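Germination protein YpeB (Bacillus megaterium QM B1551, PDB 5BOI) takes part in the germination of Bacillus spores, probably in an inhibitory role, through a C-terminal part built of PepSY domains. Local coordinates at residues Glu122-Lys136 with Phe149-Ile163. Sequence-based numbering, arbitrary orientation.
Sequences EQTESGVRIYPDSVK and FSAKDFLLKHRTRDI. With SO4 (sulfate ion), chain B; SO4 (sulfate ion), chain C.
E122 and H158 show how a carboxylate can meet an imidazole at its edge: OE2 of E122 lies 2.7 Å from NE2 of H158, a weak, bent bond to a poorly ordered histidine. With CG anti to the backbone N (chi1 -177°), E122 also sets CB and CG against the rim of the F154 ring. Further on, CD1 of I163 is met tip to tip by T124 CG2 (3.9 Å), V128 and I130. CG2 of I130 also lies over the centre of one face of the R161 guanidinium, whose opposite face carries CG of R159. P132 O reaches NZ of K157 through a water. D133, at the corner, receives R161 end-on, NH2 to OD2 at 2.7 Å and NH1 to OD1 at 3.0 Å, on the syn side but tilted out of the carboxylate plane, the two planes standing 57° apart. Were R161 cut back to alanine, D133 would probably lose this two-nitrogen grip and E198 its salt bridge to NH1. Residues 157-163, following the hairpin of strands 134-140 and 146-150 and helix 152-156, thus fold back over the preceding turn and strands, in a region assigned to the YpeB PepSY domains. S134 O takes a weak bond from F154 N. V135 splits its methyls, CG1 to CE1 of F149 (3.5 Å) and CG2 to CB of F154 (3.5 Å). K136 and S150 pair at the hairpin's open end, antiparallel and hydrogen-bonded, K136 N to S150 O and S150 N to K136 O both 2.9 Å.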
loop_
_atom_site.group_PDB
_atom_site.type_symbol
_atom_site.label_atom_id
_atom_site.label_comp_id
_atom_site.label_asym_id
_atom_site.label_seq_id
_atom_site.Cartn_x
_atom_site.Cartn_y
_atom_site.Cartn_z
ATOM N N GLU A 122 5.502 4.994 -0.222
ATOM C CA GLU A 122 6.159 5.900 -1.137
ATOM C C GLU A 122 7.634 6.041 -0.797
ATOM O O GLU A 122 8.028 6.082 0.381
ATOM C CB GLU A 122 5.489 7.270 -1.113
ATOM C CG GLU A 122 6.094 8.241 -2.127
ATOM C CD GLU A 122 5.607 9.654 -1.940
ATOM O OE1 GLU A 122 5.140 9.976 -0.827
ATOM O OE2 GLU A 122 5.695 10.442 -2.905
ATOM N N GLN A 123 8.447 6.126 -1.845
ATOM C CA GLN A 123 9.863 6.388 -1.686
ATOM C C GLN A 123 10.179 7.730 -2.378
ATOM O O GLN A 123 9.805 7.916 -3.538
ATOM C CB GLN A 123 10.629 5.197 -2.270
ATOM C CG GLN A 123 12.065 5.368 -2.653
ATOM C CD GLN A 123 12.589 4.094 -3.294
ATOM O OE1 GLN A 123 12.335 3.822 -4.470
ATOM N NE2 GLN A 123 13.293 3.287 -2.511
ATOM N N THR A 124 10.809 8.669 -1.665
ATOM C CA THR A 124 11.164 9.975 -2.257
ATOM C C THR A 124 12.297 9.817 -3.265
ATOM O O THR A 124 12.867 8.739 -3.399
ATOM C CB THR A 124 11.621 11.021 -1.209
ATOM O OG1 THR A 124 12.886 10.622 -0.676
ATOM C CG2 THR A 124 10.592 11.151 -0.046
ATOM N N GLU A 125 12.654 10.934 -3.907
ATOM C CA GLU A 125 13.700 10.979 -4.940
ATOM C C GLU A 125 15.000 10.361 -4.423
ATOM O O GLU A 125 15.624 9.564 -5.107
ATOM C CB GLU A 125 13.909 12.434 -5.378
ATOM C CG GLU A 125 15.026 12.676 -6.366
ATOM C CD GLU A 125 15.141 14.149 -6.720
ATOM O OE1 GLU A 125 16.128 14.787 -6.298
ATOM O OE2 GLU A 125 14.237 14.662 -7.414
ATOM N N SER A 126 15.354 10.676 -3.177
ATOM C CA SER A 126 16.601 10.188 -2.582
ATOM C C SER A 126 16.429 8.881 -1.793
ATOM O O SER A 126 17.395 8.374 -1.220
ATOM C CB SER A 126 17.220 11.272 -1.680
ATOM O OG SER A 126 16.457 11.474 -0.491
ATOM N N GLY A 127 15.228 8.306 -1.787
ATOM C CA GLY A 127 15.074 6.973 -1.244
ATOM C C GLY A 127 14.494 6.941 0.162
ATOM O O GLY A 127 14.381 5.858 0.752
ATOM N N VAL A 128 14.086 8.095 0.679
ATOM C CA VAL A 128 13.443 8.111 2.007
ATOM C C VAL A 128 12.055 7.437 1.926
ATOM O O VAL A 128 11.247 7.762 1.046
ATOM C CB VAL A 128 13.300 9.543 2.559
ATOM C CG1 VAL A 128 12.676 9.503 3.968
ATOM C CG2 VAL A 128 14.664 10.259 2.605
ATOM N N ARG A 129 11.771 6.501 2.832
ATOM C CA ARG A 129 10.488 5.776 2.821
ATOM C C ARG A 129 9.433 6.526 3.630
ATOM O O ARG A 129 9.623 6.772 4.821
ATOM C CB ARG A 129 10.668 4.365 3.372
ATOM C CG ARG A 129 11.393 3.494 2.351
ATOM C CD ARG A 129 11.932 2.184 2.866
ATOM N NE ARG A 129 12.861 1.645 1.872
ATOM C CZ ARG A 129 13.361 0.416 1.887
ATOM N NH1 ARG A 129 13.030 -0.431 2.855
ATOM N NH2 ARG A 129 14.194 0.035 0.926
ATOM N N ILE A 130 8.338 6.894 2.979
ATOM C CA ILE A 130 7.304 7.693 3.628
ATOM C C ILE A 130 6.166 6.751 4.013
ATOM O O ILE A 130 5.240 6.510 3.230
ATOM C CB ILE A 130 6.758 8.805 2.710
ATOM C CG1 ILE A 130 7.883 9.605 2.047
ATOM C CG2 ILE A 130 5.788 9.690 3.454
ATOM C CD1 ILE A 130 8.772 10.343 3.011
ATOM N N TYR A 131 6.256 6.191 5.208
ATOM C CA TYR A 131 5.283 5.183 5.621
ATOM C C TYR A 131 3.807 5.641 5.666
ATOM O O TYR A 131 2.930 4.833 5.368
ATOM C CB TYR A 131 5.719 4.579 6.965
ATOM C CG TYR A 131 6.780 3.518 6.759
ATOM C CD1 TYR A 131 8.117 3.865 6.615
ATOM C CD2 TYR A 131 6.443 2.177 6.707
ATOM C CE1 TYR A 131 9.082 2.900 6.405
ATOM C CE2 TYR A 131 7.387 1.211 6.511
ATOM C CZ TYR A 131 8.686 1.559 6.346
ATOM O OH TYR A 131 9.604 0.561 6.139
ATOM N N PRO A 132 3.519 6.921 5.997
ATOM C CA PRO A 132 2.116 7.373 5.928
ATOM C C PRO A 132 1.489 7.303 4.527
ATOM O O PRO A 132 0.273 7.159 4.404
ATOM C CB PRO A 132 2.201 8.833 6.386
ATOM C CG PRO A 132 3.417 8.880 7.266
ATOM C CD PRO A 132 4.387 7.941 6.627
ATOM N N ASP A 133 2.314 7.407 3.494
ATOM C CA ASP A 133 1.844 7.457 2.111
ATOM C C ASP A 133 1.822 6.047 1.513
ATOM O O ASP A 133 2.733 5.645 0.770
ATOM C CB ASP A 133 2.737 8.390 1.289
ATOM C CG ASP A 133 2.648 9.844 1.764
ATOM O OD1 ASP A 133 2.098 10.080 2.864
ATOM O OD2 ASP A 133 3.130 10.747 1.053
ATOM N N SER A 134 0.779 5.299 1.850
ATOM C CA SER A 134 0.788 3.859 1.606
ATOM C C SER A 134 -0.310 3.360 0.661
ATOM O O SER A 134 -1.368 3.972 0.493
ATOM C CB SER A 134 0.683 3.109 2.939
ATOM O OG SER A 134 -0.570 3.329 3.576
ATOM N N VAL A 135 -0.023 2.220 0.053
ATOM C CA VAL A 135 -0.960 1.544 -0.834
ATOM C C VAL A 135 -1.097 0.115 -0.328
ATOM O O VAL A 135 -0.089 -0.545 -0.054
ATOM C CB VAL A 135 -0.483 1.558 -2.264
ATOM C CG1 VAL A 135 -1.459 0.760 -3.149
ATOM C CG2 VAL A 135 -0.347 2.994 -2.777
ATOM N N LYS A 136 -2.336 -0.360 -0.194
ATOM C CA LYS A 136 -2.588 -1.683 0.354
ATOM C C LYS A 136 -3.130 -2.567 -0.761
ATOM O O LYS A 136 -3.937 -2.109 -1.567
ATOM C CB LYS A 136 -3.590 -1.626 1.508
ATOM C CG LYS A 136 -3.018 -1.101 2.816
ATOM C CD LYS A 136 -4.106 -0.556 3.727
ATOM C CE LYS A 136 -3.502 0.166 4.923
ATOM N NZ LYS A 136 -2.086 -0.244 5.150
ATOM N N PHE A 149 -7.605 -3.497 -3.123
ATOM C CA PHE A 149 -6.681 -2.386 -3.401
ATOM C C PHE A 149 -7.132 -1.137 -2.653
ATOM O O PHE A 149 -8.321 -0.829 -2.605
ATOM C CB PHE A 149 -6.607 -2.123 -4.916
ATOM C CG PHE A 149 -5.789 -0.913 -5.304
ATOM C CD1 PHE A 149 -4.413 -1.008 -5.462
ATOM C CD2 PHE A 149 -6.405 0.309 -5.561
ATOM C CE1 PHE A 149 -3.657 0.097 -5.834
ATOM C CE2 PHE A 149 -5.651 1.419 -5.935
ATOM C CZ PHE A 149 -4.278 1.308 -6.075
ATOM N N SER A 150 -6.190 -0.411 -2.054
ATOM C CA SER A 150 -6.536 0.864 -1.469
ATOM C C SER A 150 -5.377 1.828 -1.598
ATOM O O SER A 150 -4.307 1.574 -1.058
ATOM C CB SER A 150 -6.908 0.722 -0.005
ATOM O OG SER A 150 -7.026 2.010 0.581
ATOM N N ALA A 151 -5.590 2.916 -2.322
ATOM C CA ALA A 151 -4.562 3.952 -2.409
ATOM C C ALA A 151 -5.006 5.208 -1.674
ATOM O O ALA A 151 -4.558 6.315 -1.994
ATOM C CB ALA A 151 -4.242 4.271 -3.862
ATOM N N LYS A 152 -5.886 5.045 -0.695
ATOM C CA LYS A 152 -6.459 6.202 -0.019
ATOM C C LYS A 152 -5.378 6.995 0.720
ATOM O O LYS A 152 -5.311 8.219 0.595
ATOM C CB LYS A 152 -7.569 5.762 0.940
ATOM C CG LYS A 152 -8.830 5.281 0.217
ATOM C CD LYS A 152 -9.888 4.754 1.182
ATOM C CE LYS A 152 -10.718 5.881 1.763
ATOM N NZ LYS A 152 -12.027 5.401 2.292
ATOM N N ASP A 153 -4.515 6.294 1.455
ATOM C CA ASP A 153 -3.432 6.950 2.189
ATOM C C ASP A 153 -2.460 7.643 1.234
ATOM O O ASP A 153 -2.110 8.801 1.425
ATOM C CB ASP A 153 -2.680 5.939 3.058
ATOM C CG ASP A 153 -3.510 5.441 4.228
ATOM O OD1 ASP A 153 -4.376 6.204 4.702
ATOM O OD2 ASP A 153 -3.293 4.296 4.681
ATOM N N PHE A 154 -2.047 6.923 0.198
ATOM C CA PHE A 154 -1.088 7.432 -0.774
ATOM C C PHE A 154 -1.596 8.665 -1.502
ATOM O O PHE A 154 -0.863 9.638 -1.669
ATOM C CB PHE A 154 -0.752 6.344 -1.792
ATOM C CG PHE A 154 0.229 6.770 -2.848
ATOM C CD1 PHE A 154 1.531 7.080 -2.515
ATOM C CD2 PHE A 154 -0.145 6.805 -4.183
ATOM C CE1 PHE A 154 2.442 7.459 -3.492
ATOM C CE2 PHE A 154 0.759 7.177 -5.164
ATOM C CZ PHE A 154 2.053 7.505 -4.817
ATOM N N LEU A 155 -2.843 8.622 -1.948
ATOM C CA LEU A 155 -3.373 9.686 -2.801
ATOM C C LEU A 155 -3.794 10.919 -2.013
ATOM O O LEU A 155 -3.762 12.029 -2.537
ATOM C CB LEU A 155 -4.562 9.180 -3.624
ATOM C CG LEU A 155 -4.287 8.184 -4.758
ATOM C CD1 LEU A 155 -5.598 7.691 -5.359
ATOM C CD2 LEU A 155 -3.416 8.804 -5.833
ATOM N N LEU A 156 -4.184 10.732 -0.756
ATOM C CA LEU A 156 -4.743 11.831 0.025
ATOM C C LEU A 156 -3.784 12.386 1.084
ATOM O O LEU A 156 -3.745 13.596 1.306
ATOM C CB LEU A 156 -6.049 11.387 0.685
ATOM C CG LEU A 156 -7.150 10.928 -0.278
ATOM C CD1 LEU A 156 -8.319 10.318 0.485
ATOM C CD2 LEU A 156 -7.622 12.076 -1.160
ATOM N N LYS A 157 -3.018 11.514 1.736
ATOM C CA LYS A 157 -2.036 11.961 2.726
ATOM C C LYS A 157 -0.778 12.496 2.059
ATOM O O LYS A 157 0.071 13.103 2.718
ATOM C CB LYS A 157 -1.655 10.832 3.687
ATOM C CG LYS A 157 -2.693 10.550 4.757
ATOM C CD LYS A 157 -2.354 9.300 5.568
ATOM C CE LYS A 157 -3.472 8.999 6.568
ATOM N NZ LYS A 157 -3.363 7.653 7.208
ATOM N N HIS A 158 -0.645 12.271 0.757
ATOM C CA HIS A 158 0.561 12.706 0.074
ATOM C C HIS A 158 0.644 14.216 0.010
ATOM O O HIS A 158 -0.359 14.901 -0.177
ATOM C CB HIS A 158 0.649 12.147 -1.339
ATOM C CG HIS A 158 1.947 12.453 -2.015
ATOM N ND1 HIS A 158 2.189 13.649 -2.655
ATOM C CD2 HIS A 158 3.088 11.734 -2.115
ATOM C CE1 HIS A 158 3.419 13.647 -3.138
ATOM N NE2 HIS A 158 3.986 12.495 -2.824
ATOM N N ARG A 159 1.863 14.718 0.166
ATOM C CA ARG A 159 2.161 16.131 0.020
ATOM C C ARG A 159 3.657 16.282 -0.204
ATOM O O ARG A 159 4.440 15.433 0.224
ATOM C CB ARG A 159 1.723 16.916 1.255
ATOM C CG ARG A 159 2.604 16.670 2.466
ATOM C CD ARG A 159 2.149 17.468 3.670
ATOM N NE ARG A 159 3.215 17.588 4.659
ATOM C CZ ARG A 159 3.446 16.699 5.618
ATOM N NH1 ARG A 159 4.443 16.888 6.474
ATOM N NH2 ARG A 159 2.681 15.620 5.722
ATOM N N THR A 160 4.059 17.349 -0.883
ATOM C CA THR A 160 5.477 17.635 -1.005
ATOM C C THR A 160 5.996 18.095 0.361
ATOM O O THR A 160 5.516 19.068 0.950
ATOM C CB THR A 160 5.773 18.681 -2.112
ATOM O OG1 THR A 160 7.181 18.944 -2.164
ATOM C CG2 THR A 160 5.004 19.981 -1.890
ATOM N N ARG A 161 6.952 17.338 0.880
ATOM C CA ARG A 161 7.542 17.619 2.173
ATOM C C ARG A 161 8.971 18.095 1.946
ATOM O O ARG A 161 9.617 17.679 0.981
ATOM C CB ARG A 161 7.541 16.366 3.056
ATOM C CG ARG A 161 6.178 15.690 3.256
ATOM C CD ARG A 161 6.359 14.218 3.639
ATOM N NE ARG A 161 5.164 13.626 4.249
ATOM C CZ ARG A 161 4.184 13.037 3.569
ATOM N NH1 ARG A 161 3.140 12.520 4.213
ATOM N NH2 ARG A 161 4.248 12.959 2.242
ATOM N N ASP A 162 9.482 18.961 2.813
ATOM C CA ASP A 162 10.918 19.223 2.778
ATOM C C ASP A 162 11.499 18.552 4.011
ATOM O O ASP A 162 11.345 19.033 5.125
ATOM C CB ASP A 162 11.260 20.717 2.736
ATOM C CG ASP A 162 12.742 20.983 2.985
ATOM O OD1 ASP A 162 13.574 20.585 2.135
ATOM O OD2 ASP A 162 13.085 21.630 3.995
ATOM N N ILE A 163 12.165 17.427 3.789
ATOM C CA ILE A 163 12.642 16.559 4.854
ATOM C C ILE A 163 13.926 17.090 5.483
ATOM O O ILE A 163 14.874 17.430 4.768
ATOM C CB ILE A 163 12.840 15.132 4.305
ATOM C CG1 ILE A 163 11.495 14.619 3.780
ATOM C CG2 ILE A 163 13.446 14.203 5.348
ATOM C CD1 ILE A 163 11.586 13.373 2.976
HETATM S S SO4 B . 14.246 14.184 -1.113
HETATM O O1 SO4 B . 12.881 14.697 -1.147
HETATM O O2 SO4 B . 14.292 12.945 -0.347
HETATM O O3 SO4 B . 14.691 13.943 -2.484
HETATM O O4 SO4 B . 15.123 15.166 -0.485
HETATM S S SO4 C . 17.025 1.520 -2.928
HETATM O O1 SO4 C . 15.778 2.270 -3.079
HETATM O O2 SO4 C . 16.858 0.483 -1.914
HETATM O O3 SO4 C . 18.113 2.416 -2.532
HETATM O O4 SO4 C . 17.347 0.881 -4.207
HETATM O O HOH W 1 -1.310 6.209 6.555
HETATM O O HOH W 2 -4.225 3.519 1.502
#